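Local coordinates for arginyl-trna synthetase (Thermus thermophilus, PDB 1IQ0), which probably catalyses the ATP-dependent attachment of L-arginine to its cognate tRNA, releasing AMP and diphosphate, as a monomeric class I aminoacyl-tRNA synthetase, at residues L106-H109 / T110-N113; R182-V185 / R186-D190; L409-A412 / T413-R417; V570-L573 / Q574-A578. One frame throughout, in Å; residues are numbered along the deposited sequence.

How the contacts relate
Contact 1 (106-113) lies in the central sheet of the catalytic domain, where strand 104-108 runs out into the loop that begins the predicted HIGH region of the ATP-binding site. Contact 2 (182-190) is in helix 176-189 of the same domain; its centre is about 26 Å from that of contact 1, but the nearest atoms are only about 7 Å apart. Contact 3 (409-417), on helix 405-423, also has its centre about 26 Å from that of contact 1. Contact 4 (570-578) belongs to the anticodon-binding region, with its centre about 32 Å from that of contact 1. Contacts 2 and 4 lie on opposite sides of the chain's centre, about 50 Å apart between centres. None of the four touches another.

Contact 1 (L106-H109 / T110-N113); sequences LVEH and TSVN
His109 and Thr110 meet side chain to side chain although they are neighbours in sequence. Thr110 OG1 lies at the edge of the imidazole, in its plane, 2.8 Å from His109 ND1. The two atoms are hydrogen-bonded. A chi1 of 67° sets the His109 ring beside Thr110, and the turn about chi2 (68°) brings ND1 to the hydroxyl. A second, looser meeting joins Glu108 and Ser111. The extended glutamate chain brings Glu108 OE1 to 3.3 Å from Ser111 OG, a weak approach.

Outer partners fix these groups. Tyr234 OH hydrogen-bonds Thr110 OG1, and its ring meets that of His109. Lys312 forms a salt bridge with Glu108 OE2, while Tyr148 N hydrogen-bonds Ser111 OG. This is the turn at the C-terminal end of strand 104-108, in the parallel core of the Rossmann-type catalytic fold. It leads into the HIGH region, predicted to begin at Val112. Thr110 OG1 is held by both His109 ND1 and Tyr234 OH, which probably fixes the rotation of the imidazole, and the Lys312 charge probably stabilises Glu108 as a carboxylate.

Contact 2 (R182-V185 / R186-D190); sequences RAYV and RLHQD
Tyr184 and His188, one helical turn apart, bring their rings together on one side of the helix. The planes are 34° apart and the centroids 4.5 Å, an oblique pairing. One side of the imidazole comes over a face of the phenol ring. Tyr184 directs CG anti to its own N (chi1 179°), and this carries the ring along the helix to its partner. Its hydroxyl is held by a hydrogen bond to Gln155, and the ring also touches Asn115 of the predicted HIGH region. A leucine at Tyr184 would probably leave Gln155 without this hydroxyl partner and the His188 ring without its aromatic neighbour.

The tight inner part is the backbone of helix 176-189, with i to i+4 bonds such as Leu187 N to Ala183 O, 3.0 Å. Ala183 is buried against Leu163 of helix 154-165, which packs beside this helix in the catalytic domain.

The solvent side is looser. Val185 and Gln189 lie side by side, with Val185 CG1 3.7 Å from Gln189 CD. Arg182 turns to Glu174 in a salt bridge. Arg186 bends away toward Tyr166 and Leu168, leaving its NH2 6.9 Å from Arg182 NH1.

Contact 3 (L409-A412 / T413-R417); sequences LEEA and TRRAR
Leu409 presents its carbonyl oxygen to Thr413, which grips it twice. Thr413 OG1 donates to Leu409 O at 2.7 Å, and Thr413 N donates to the same oxygen at 2.9 Å. The two donors arrive from opposite faces of the carbonyl plane, with the hydroxyl well above it. Thr413 keeps OG1 beside its own N (chi1 -62°), which turns the hydroxyl back along the helix. The leucine side chain itself packs on Ile442 of helix 430-448.

Glu410 lies alongside Arg414 and points the same way. Its OE2 is 3.8 Å from Arg414 NH2, a long salt bridge made at the edge of the guanidinium. Glu410 O accepts the backbone N-H of Arg414 and also lies over one face of that guanidinium, offset toward its rim.

Glu410, Glu411, Arg414 and Arg415 form a salt-bridge network on helix 405-423, built from i to i+3 and i to i+4 pairs.

Glu411 joins the two arginines. Its chain bends at chi2 (56°), and the carboxylate spreads between them. Glu411 OE1 reaches Arg414 NH1 at 2.8 Å, with the flat groups steeply inclined. Glu411 OE2 takes the NE-H of Arg415 at 2.9 Å on its anti side, near the guanidinium plane. The carboxylate and guanidinium planes stand at 90°. Arg415 NH2 adds a weak bond to OE2. Tyr459 of helix 459-463 touches both Glu411 and Arg415.

Ala412 is buried and also touches Tyr459. Its carbonyl oxygen accepts Ala416 N at 2.9 Å, and the methyl carbon CB of Ala416 lies 3.3 Å from Ala412 O.

Contact 4 (V570-L573 / Q574-A578); sequences VQSL and QRTLA
Gln571 and Arg575 stack side by side on helix 562-583, part of the helical DALR anticodon-binding domain. This is an i to i+4 pairing of flat groups. The amide and guanidinium planes are 18° apart. Gln571 CD sits 3.6 Å above the guanidinium plane of Arg575, over its centre. Both chains are extended and run in the same direction: a chi1 of 179° swings Gln571 CG to the side away from its N, while Arg575 CG stays beside its own N (chi1 -76°). Gln571 NE2 and Arg575 NH2 are both donors, so they do not bond to each other. Trp490 also touches Gln571. With an alanine in place of Gln571, one face of the Arg575 guanidinium would probably lose its amide partner and the arginine would be freer to turn.

Apolar packing lies on the buried side. Leu573 CD2 meets Leu577 CD1 at 4.0 Å, the two side chains crossing at a slant. Leu535 of helix 525-544 touches both leucines and Thr576, while Ala480 of helix 470-487 touches Leu573. Helix 562-583 is thus packed against both helices.

Hydrogen bonds make up the third kind. The backbone runs in regular i to i+4 bonds, such as Leu577 N to Leu573 O at 2.9 Å. The Ser572 hydroxyl hydrogen-bonds Ala91 O, joining this helix to helix 84-92. The Ser572 carbonyl serves Thr576 twice: Thr576 N donates to Ser572 O at 2.9 Å from one face of the carbonyl plane, and Thr576 OG1 donates to Ser572 O at 2.8 Å from the other.

Contact 1 (L106-H109 / T110-N113)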
loop_
_atom_site.group_PDB
_atom_site.type_symbol
_atom_site.label_atom_id
_atom_site.label_comp_id
_atom_site.label_asym_id
_atom_site.label_seq_id
_atom_site.Cartn_x
_atom_site.Cartn_y
_atom_site.Cartn_z
ATOM N N LEU A 106 7.321 -9.854 2.333
ATOM C CA LEU A 106 6.088 -10.254 3.002
ATOM C C LEU A 106 5.350 -9.062 3.584
ATOM O O LEU A 106 5.843 -8.388 4.492
ATOM C CB LEU A 106 6.408 -11.256 4.109
ATOM C CG LEU A 106 5.232 -11.954 4.786
ATOM C CD1 LEU A 106 4.445 -12.766 3.754
ATOM C CD2 LEU A 106 5.763 -12.866 5.879
ATOM N N VAL A 107 4.164 -8.802 3.051
ATOM C CA VAL A 107 3.355 -7.692 3.523
ATOM C C VAL A 107 2.236 -8.180 4.431
ATOM O O VAL A 107 1.432 -9.021 4.035
ATOM C CB VAL A 107 2.718 -6.923 2.339
ATOM C CG1 VAL A 107 1.894 -5.750 2.860
ATOM C CG2 VAL A 107 3.811 -6.436 1.394
ATOM N N GLU A 108 2.195 -7.668 5.657
ATOM C CA GLU A 108 1.119 -8.039 6.568
ATOM C C GLU A 108 0.203 -6.842 6.767
ATOM O O GLU A 108 0.653 -5.750 7.111
ATOM C CB GLU A 108 1.643 -8.479 7.944
ATOM C CG GLU A 108 0.478 -8.728 8.928
ATOM C CD GLU A 108 0.921 -9.009 10.361
ATOM O OE1 GLU A 108 0.261 -8.500 11.287
ATOM O OE2 GLU A 108 1.909 -9.742 10.569
ATOM N N HIS A 109 -1.082 -7.045 6.532
ATOM C CA HIS A 109 -2.046 -5.977 6.726
ATOM C C HIS A 109 -3.401 -6.570 7.086
ATOM O O HIS A 109 -3.578 -7.791 7.020
ATOM C CB HIS A 109 -2.110 -5.067 5.487
ATOM C CG HIS A 109 -2.671 -5.711 4.257
ATOM N ND1 HIS A 109 -3.992 -6.092 4.154
ATOM C CD2 HIS A 109 -2.121 -5.929 3.036
ATOM C CE1 HIS A 109 -4.234 -6.508 2.924
ATOM N NE2 HIS A 109 -3.117 -6.419 2.225
ATOM N N THR A 110 -4.332 -5.702 7.481
ATOM C CA THR A 110 -5.672 -6.086 7.917
ATOM C C THR A 110 -5.466 -6.645 9.330
ATOM O O THR A 110 -5.355 -5.874 10.282
ATOM C CB THR A 110 -6.310 -7.139 6.978
ATOM O OG1 THR A 110 -6.258 -6.666 5.626
ATOM C CG2 THR A 110 -7.787 -7.366 7.350
ATOM N N SER A 111 -5.388 -7.966 9.473
ATOM C CA SER A 111 -5.139 -8.573 10.783
ATOM C C SER A 111 -5.951 -7.967 11.917
ATOM O O SER A 111 -5.386 -7.511 12.905
ATOM C CB SER A 111 -3.655 -8.439 11.142
ATOM O OG SER A 111 -2.834 -9.049 10.168
ATOM N N VAL A 112 -7.267 -7.968 11.794
ATOM C CA VAL A 112 -8.102 -7.391 12.840
ATOM C C VAL A 112 -8.609 -8.480 13.771
ATOM O O VAL A 112 -8.646 -9.655 13.397
ATOM C CB VAL A 112 -9.330 -6.662 12.242
ATOM C CG1 VAL A 112 -8.869 -5.570 11.280
ATOM C CG2 VAL A 112 -10.219 -7.655 11.515
ATOM N N ASN A 113 -8.983 -8.095 14.988
ATOM C CA ASN A 113 -9.519 -9.064 15.923
ATOM C C ASN A 113 -10.737 -9.690 15.256
ATOM O O ASN A 113 -11.615 -8.983 14.759
ATOM C CB ASN A 113 -9.910 -8.386 17.237
ATOM C CG ASN A 113 -8.705 -8.065 18.099
ATOM O OD1 ASN A 113 -7.805 -8.886 18.242
ATOM N ND2 ASN A 113 -8.688 -6.875 18.683
#

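Contact 2 (R182-V185 / R186-D190)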
loop_
_atom_site.group_PDB
_atom_site.type_symbol
_atom_site.label_atom_id
_atom_site.label_comp_id
_atom_site.label_asym_id
_atom_site.label_seq_id
_atom_site.Cartn_x
_atom_site.Cartn_y
_atom_site.Cartn_z
ATOM N N ARG A 182 -22.958 -7.124 17.707
ATOM C CA ARG A 182 -24.078 -6.683 18.532
ATOM C C ARG A 182 -23.929 -7.300 19.934
ATOM O O ARG A 182 -24.086 -6.617 20.950
ATOM C CB ARG A 182 -25.400 -7.101 17.873
ATOM C CG ARG A 182 -26.373 -5.943 17.671
ATOM C CD ARG A 182 -27.162 -6.025 16.354
ATOM N NE ARG A 182 -27.666 -7.363 16.051
ATOM C CZ ARG A 182 -28.401 -8.103 16.876
ATOM N NH1 ARG A 182 -28.731 -7.646 18.081
ATOM N NH2 ARG A 182 -28.810 -9.306 16.492
ATOM N N ALA A 183 -23.601 -8.586 19.977
ATOM C CA ALA A 183 -23.404 -9.282 21.241
ATOM C C ALA A 183 -22.246 -8.628 21.993
ATOM O O ALA A 183 -22.339 -8.371 23.192
ATOM C CB ALA A 183 -23.101 -10.755 20.987
ATOM N N TYR A 184 -21.155 -8.345 21.286
ATOM C CA TYR A 184 -20.008 -7.715 21.924
ATOM C C TYR A 184 -20.440 -6.383 22.528
ATOM O O TYR A 184 -20.094 -6.067 23.664
ATOM C CB TYR A 184 -18.888 -7.473 20.906
ATOM C CG TYR A 184 -17.663 -6.787 21.480
ATOM C CD1 TYR A 184 -16.651 -7.521 22.094
ATOM C CD2 TYR A 184 -17.516 -5.399 21.405
ATOM C CE1 TYR A 184 -15.518 -6.895 22.615
ATOM C CE2 TYR A 184 -16.384 -4.763 21.928
ATOM C CZ TYR A 184 -15.393 -5.524 22.529
ATOM O OH TYR A 184 -14.276 -4.916 23.051
ATOM N N VAL A 185 -21.196 -5.601 21.764
ATOM C CA VAL A 185 -21.660 -4.304 22.248
ATOM C C VAL A 185 -22.580 -4.428 23.461
ATOM O O VAL A 185 -22.502 -3.613 24.378
ATOM C CB VAL A 185 -22.400 -3.503 21.138
ATOM C CG1 VAL A 185 -23.095 -2.272 21.747
ATOM C CG2 VAL A 185 -21.404 -3.055 20.068
ATOM N N ARG A 186 -23.457 -5.430 23.478
ATOM C CA ARG A 186 -24.339 -5.574 24.628
ATOM C C ARG A 186 -23.506 -5.871 25.875
ATOM O O ARG A 186 -23.727 -5.279 26.932
ATOM C CB ARG A 186 -25.372 -6.688 24.435
ATOM C CG ARG A 186 -26.613 -6.412 25.275
ATOM C CD ARG A 186 -27.235 -7.632 25.919
ATOM N NE ARG A 186 -28.061 -8.398 25.000
ATOM C CZ ARG A 186 -29.056 -9.190 25.388
ATOM N NH1 ARG A 186 -29.346 -9.305 26.676
ATOM N NH2 ARG A 186 -29.754 -9.874 24.491
ATOM N N LEU A 187 -22.539 -6.776 25.740
ATOM C CA LEU A 187 -21.673 -7.134 26.860
ATOM C C LEU A 187 -21.025 -5.905 27.493
ATOM O O LEU A 187 -21.037 -5.754 28.717
ATOM C CB LEU A 187 -20.571 -8.105 26.410
ATOM C CG LEU A 187 -19.549 -8.477 27.498
ATOM C CD1 LEU A 187 -20.251 -9.234 28.618
ATOM C CD2 LEU A 187 -18.425 -9.328 26.906
ATOM N N HIS A 188 -20.458 -5.028 26.667
ATOM C CA HIS A 188 -19.798 -3.830 27.185
ATOM C C HIS A 188 -20.723 -2.723 27.675
ATOM O O HIS A 188 -20.258 -1.721 28.218
ATOM C CB HIS A 188 -18.827 -3.258 26.150
ATOM C CG HIS A 188 -17.474 -3.892 26.194
ATOM N ND1 HIS A 188 -17.205 -5.116 25.618
ATOM C CD2 HIS A 188 -16.333 -3.509 26.811
ATOM C CE1 HIS A 188 -15.958 -5.457 25.880
ATOM N NE2 HIS A 188 -15.407 -4.499 26.603
ATOM N N GLN A 189 -22.025 -2.890 27.478
ATOM C CA GLN A 189 -22.982 -1.897 27.949
ATOM C C GLN A 189 -23.658 -2.485 29.179
ATOM O O GLN A 189 -24.422 -1.811 29.868
ATOM C CB GLN A 189 -24.042 -1.597 26.881
ATOM C CG GLN A 189 -23.502 -0.948 25.620
ATOM C CD GLN A 189 -24.603 -0.560 24.648
ATOM O OE1 GLN A 189 -25.513 -1.343 24.376
ATOM N NE2 GLN A 189 -24.518 0.650 24.112
ATOM N N ASP A 190 -23.363 -3.756 29.445
ATOM C CA ASP A 190 -23.953 -4.449 30.580
ATOM C C ASP A 190 -23.461 -3.856 31.899
ATOM O O ASP A 190 -22.255 -3.746 32.133
ATOM C CB ASP A 190 -23.617 -5.936 30.520
ATOM C CG ASP A 190 -24.474 -6.760 31.458
ATOM O OD1 ASP A 190 -24.708 -6.301 32.597
ATOM O OD2 ASP A 190 -24.907 -7.866 31.061
#

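Contact 3 (L409-A412 / T413-R417)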
loop_
_atom_site.group_PDB
_atom_site.type_symbol
_atom_site.label_atom_id
_atom_site.label_comp_id
_atom_site.label_asym_id
_atom_site.label_seq_id
_atom_site.Cartn_x
_atom_site.Cartn_y
_atom_site.Cartn_z
ATOM N N LEU A 409 -19.590 1.275 2.895
ATOM C CA LEU A 409 -19.648 0.741 1.544
ATOM C C LEU A 409 -21.048 0.889 0.954
ATOM O O LEU A 409 -21.204 1.374 -0.170
ATOM C CB LEU A 409 -19.244 -0.735 1.524
ATOM C CG LEU A 409 -17.753 -1.051 1.684
ATOM C CD1 LEU A 409 -17.538 -2.559 1.720
ATOM C CD2 LEU A 409 -16.980 -0.433 0.530
ATOM N N GLU A 410 -22.067 0.485 1.710
ATOM C CA GLU A 410 -23.438 0.569 1.218
ATOM C C GLU A 410 -23.890 2.001 0.972
ATOM O O GLU A 410 -24.522 2.284 -0.038
ATOM C CB GLU A 410 -24.410 -0.113 2.185
ATOM C CG GLU A 410 -24.601 0.603 3.511
ATOM C CD GLU A 410 -25.822 0.103 4.270
ATOM O OE1 GLU A 410 -26.045 0.564 5.409
ATOM O OE2 GLU A 410 -26.560 -0.747 3.724
ATOM N N GLU A 411 -23.572 2.900 1.895
ATOM C CA GLU A 411 -23.958 4.295 1.762
ATOM C C GLU A 411 -23.237 4.962 0.588
ATOM O O GLU A 411 -23.819 5.792 -0.107
ATOM C CB GLU A 411 -23.664 5.042 3.065
ATOM C CG GLU A 411 -23.969 6.547 3.043
ATOM C CD GLU A 411 -25.409 6.869 2.653
ATOM O OE1 GLU A 411 -26.276 5.977 2.763
ATOM O OE2 GLU A 411 -25.676 8.022 2.246
ATOM N N ALA A 412 -21.973 4.602 0.366
ATOM C CA ALA A 412 -21.213 5.168 -0.745
ATOM C C ALA A 412 -21.748 4.611 -2.060
ATOM O O ALA A 412 -21.800 5.316 -3.070
ATOM C CB ALA A 412 -19.735 4.836 -0.602
ATOM N N THR A 413 -22.148 3.343 -2.040
ATOM C CA THR A 413 -22.688 2.689 -3.226
ATOM C C THR A 413 -24.063 3.279 -3.536
ATOM O O THR A 413 -24.470 3.361 -4.692
ATOM C CB THR A 413 -22.834 1.172 -3.002
ATOM O OG1 THR A 413 -21.542 0.602 -2.758
ATOM C CG2 THR A 413 -23.465 0.502 -4.225
ATOM N N ARG A 414 -24.768 3.686 -2.486
ATOM C CA ARG A 414 -26.093 4.281 -2.607
ATOM C C ARG A 414 -25.967 5.582 -3.386
ATOM O O ARG A 414 -26.651 5.796 -4.387
ATOM C CB ARG A 414 -26.646 4.594 -1.216
ATOM C CG ARG A 414 -28.083 5.076 -1.181
ATOM C CD ARG A 414 -29.028 3.898 -1.056
ATOM N NE ARG A 414 -28.596 2.967 -0.012
ATOM C CZ ARG A 414 -28.324 3.313 1.244
ATOM N NH1 ARG A 414 -28.435 4.579 1.630
ATOM N NH2 ARG A 414 -27.934 2.394 2.118
ATOM N N ARG A 415 -25.083 6.452 -2.907
ATOM C CA ARG A 415 -24.868 7.744 -3.538
ATOM C C ARG A 415 -24.298 7.615 -4.949
ATOM O O ARG A 415 -24.669 8.378 -5.841
ATOM C CB ARG A 415 -23.951 8.603 -2.671
ATOM C CG ARG A 415 -24.432 8.745 -1.237
ATOM C CD ARG A 415 -23.771 9.924 -0.552
ATOM N NE ARG A 415 -24.148 10.029 0.855
ATOM C CZ ARG A 415 -24.107 11.161 1.553
ATOM N NH1 ARG A 415 -23.713 12.285 0.971
ATOM N NH2 ARG A 415 -24.451 11.171 2.837
ATOM N N ALA A 416 -23.405 6.649 -5.152
ATOM C CA ALA A 416 -22.815 6.440 -6.469
ATOM C C ALA A 416 -23.906 6.053 -7.454
ATOM O O ALA A 416 -23.903 6.496 -8.601
ATOM C CB ALA A 416 -21.772 5.345 -6.415
ATOM N N ARG A 417 -24.833 5.222 -6.988
ATOM C CA ARG A 417 -25.948 4.747 -7.801
ATOM C C ARG A 417 -26.753 5.929 -8.342
ATOM O O ARG A 417 -27.108 5.967 -9.519
ATOM C CB ARG A 417 -26.854 3.844 -6.955
ATOM C CG ARG A 417 -27.779 2.927 -7.749
ATOM C CD ARG A 417 -26.980 1.941 -8.589
ATOM N NE ARG A 417 -27.767 0.784 -9.017
ATOM C CZ ARG A 417 -28.829 0.841 -9.815
ATOM N NH1 ARG A 417 -29.253 2.006 -10.286
ATOM N NH2 ARG A 417 -29.464 -0.276 -10.146
#

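Contact 4 (V570-L573 / Q574-A578)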
loop_
_atom_site.group_PDB
_atom_site.type_symbol
_atom_site.label_atom_id
_atom_site.label_comp_id
_atom_site.label_asym_id
_atom_site.label_seq_id
_atom_site.Cartn_x
_atom_site.Cartn_y
_atom_site.Cartn_z
ATOM N N VAL A 570 -3.785 9.080 -26.767
ATOM C CA VAL A 570 -4.984 8.873 -25.966
ATOM C C VAL A 570 -4.970 7.446 -25.412
ATOM O O VAL A 570 -5.331 7.211 -24.262
ATOM C CB VAL A 570 -6.265 9.093 -26.816
ATOM C CG1 VAL A 570 -7.487 8.545 -26.084
ATOM C CG2 VAL A 570 -6.451 10.596 -27.091
ATOM N N GLN A 571 -4.529 6.502 -26.238
ATOM C CA GLN A 571 -4.458 5.110 -25.836
ATOM C C GLN A 571 -3.430 4.934 -24.722
ATOM O O GLN A 571 -3.681 4.239 -23.735
ATOM C CB GLN A 571 -4.083 4.223 -27.028
ATOM C CG GLN A 571 -3.965 2.750 -26.656
ATOM C CD GLN A 571 -3.679 1.867 -27.849
ATOM O OE1 GLN A 571 -2.664 2.031 -28.526
ATOM N NE2 GLN A 571 -4.573 0.924 -28.116
ATOM N N SER A 572 -2.270 5.558 -24.885
ATOM C CA SER A 572 -1.232 5.463 -23.865
ATOM C C SER A 572 -1.746 6.039 -22.538
ATOM O O SER A 572 -1.464 5.502 -21.463
ATOM C CB SER A 572 0.026 6.212 -24.314
ATOM O OG SER A 572 0.966 6.314 -23.260
ATOM N N LEU A 573 -2.497 7.133 -22.612
ATOM C CA LEU A 573 -3.046 7.740 -21.404
ATOM C C LEU A 573 -4.091 6.848 -20.729
ATOM O O LEU A 573 -4.096 6.721 -19.507
ATOM C CB LEU A 573 -3.694 9.098 -21.697
ATOM C CG LEU A 573 -4.401 9.513 -20.399
ATOM C CD1 LEU A 573 -3.610 10.584 -19.691
ATOM C CD2 LEU A 573 -5.819 9.929 -20.683
ATOM N N GLN A 574 -4.987 6.253 -21.517
ATOM C CA GLN A 574 -6.019 5.391 -20.952
ATOM C C GLN A 574 -5.384 4.153 -20.320
ATOM O O GLN A 574 -5.802 3.712 -19.255
ATOM C CB GLN A 574 -7.029 4.971 -22.024
ATOM C CG GLN A 574 -6.552 3.868 -22.936
ATOM C CD GLN A 574 -7.176 2.526 -22.616
ATOM O OE1 GLN A 574 -7.584 2.264 -21.485
ATOM N NE2 GLN A 574 -7.233 1.655 -23.616
ATOM N N ARG A 575 -4.382 3.590 -20.986
ATOM C CA ARG A 575 -3.695 2.421 -20.459
ATOM C C ARG A 575 -2.949 2.772 -19.167
ATOM O O ARG A 575 -2.944 1.995 -18.219
ATOM C CB ARG A 575 -2.706 1.873 -21.488
ATOM C CG ARG A 575 -3.349 1.096 -22.625
ATOM C CD ARG A 575 -2.292 0.689 -23.635
ATOM N NE ARG A 575 -2.827 -0.164 -24.692
ATOM C CZ ARG A 575 -2.103 -0.633 -25.703
ATOM N NH1 ARG A 575 -0.813 -0.327 -25.794
ATOM N NH2 ARG A 575 -2.662 -1.414 -26.618
ATOM N N THR A 576 -2.332 3.948 -19.130
ATOM C CA THR A 576 -1.593 4.371 -17.943
ATOM C C THR A 576 -2.529 4.605 -16.756
ATOM O O THR A 576 -2.205 4.247 -15.622
ATOM C CB THR A 576 -0.780 5.651 -18.228
ATOM O OG1 THR A 576 0.182 5.372 -19.252
ATOM C CG2 THR A 576 -0.054 6.124 -16.974
ATOM N N LEU A 577 -3.688 5.207 -17.011
ATOM C CA LEU A 577 -4.635 5.435 -15.932
ATOM C C LEU A 577 -5.238 4.108 -15.457
ATOM O O LEU A 577 -5.437 3.911 -14.257
ATOM C CB LEU A 577 -5.743 6.384 -16.379
ATOM C CG LEU A 577 -5.317 7.831 -16.611
ATOM C CD1 LEU A 577 -6.541 8.653 -16.971
ATOM C CD2 LEU A 577 -4.643 8.392 -15.340
ATOM N N ALA A 578 -5.517 3.199 -16.394
ATOM C CA ALA A 578 -6.091 1.895 -16.048
ATOM C C ALA A 578 -5.116 1.093 -15.190
ATOM O O ALA A 578 -5.499 0.516 -14.178
ATOM C CB ALA A 578 -6.439 1.099 -17.324
#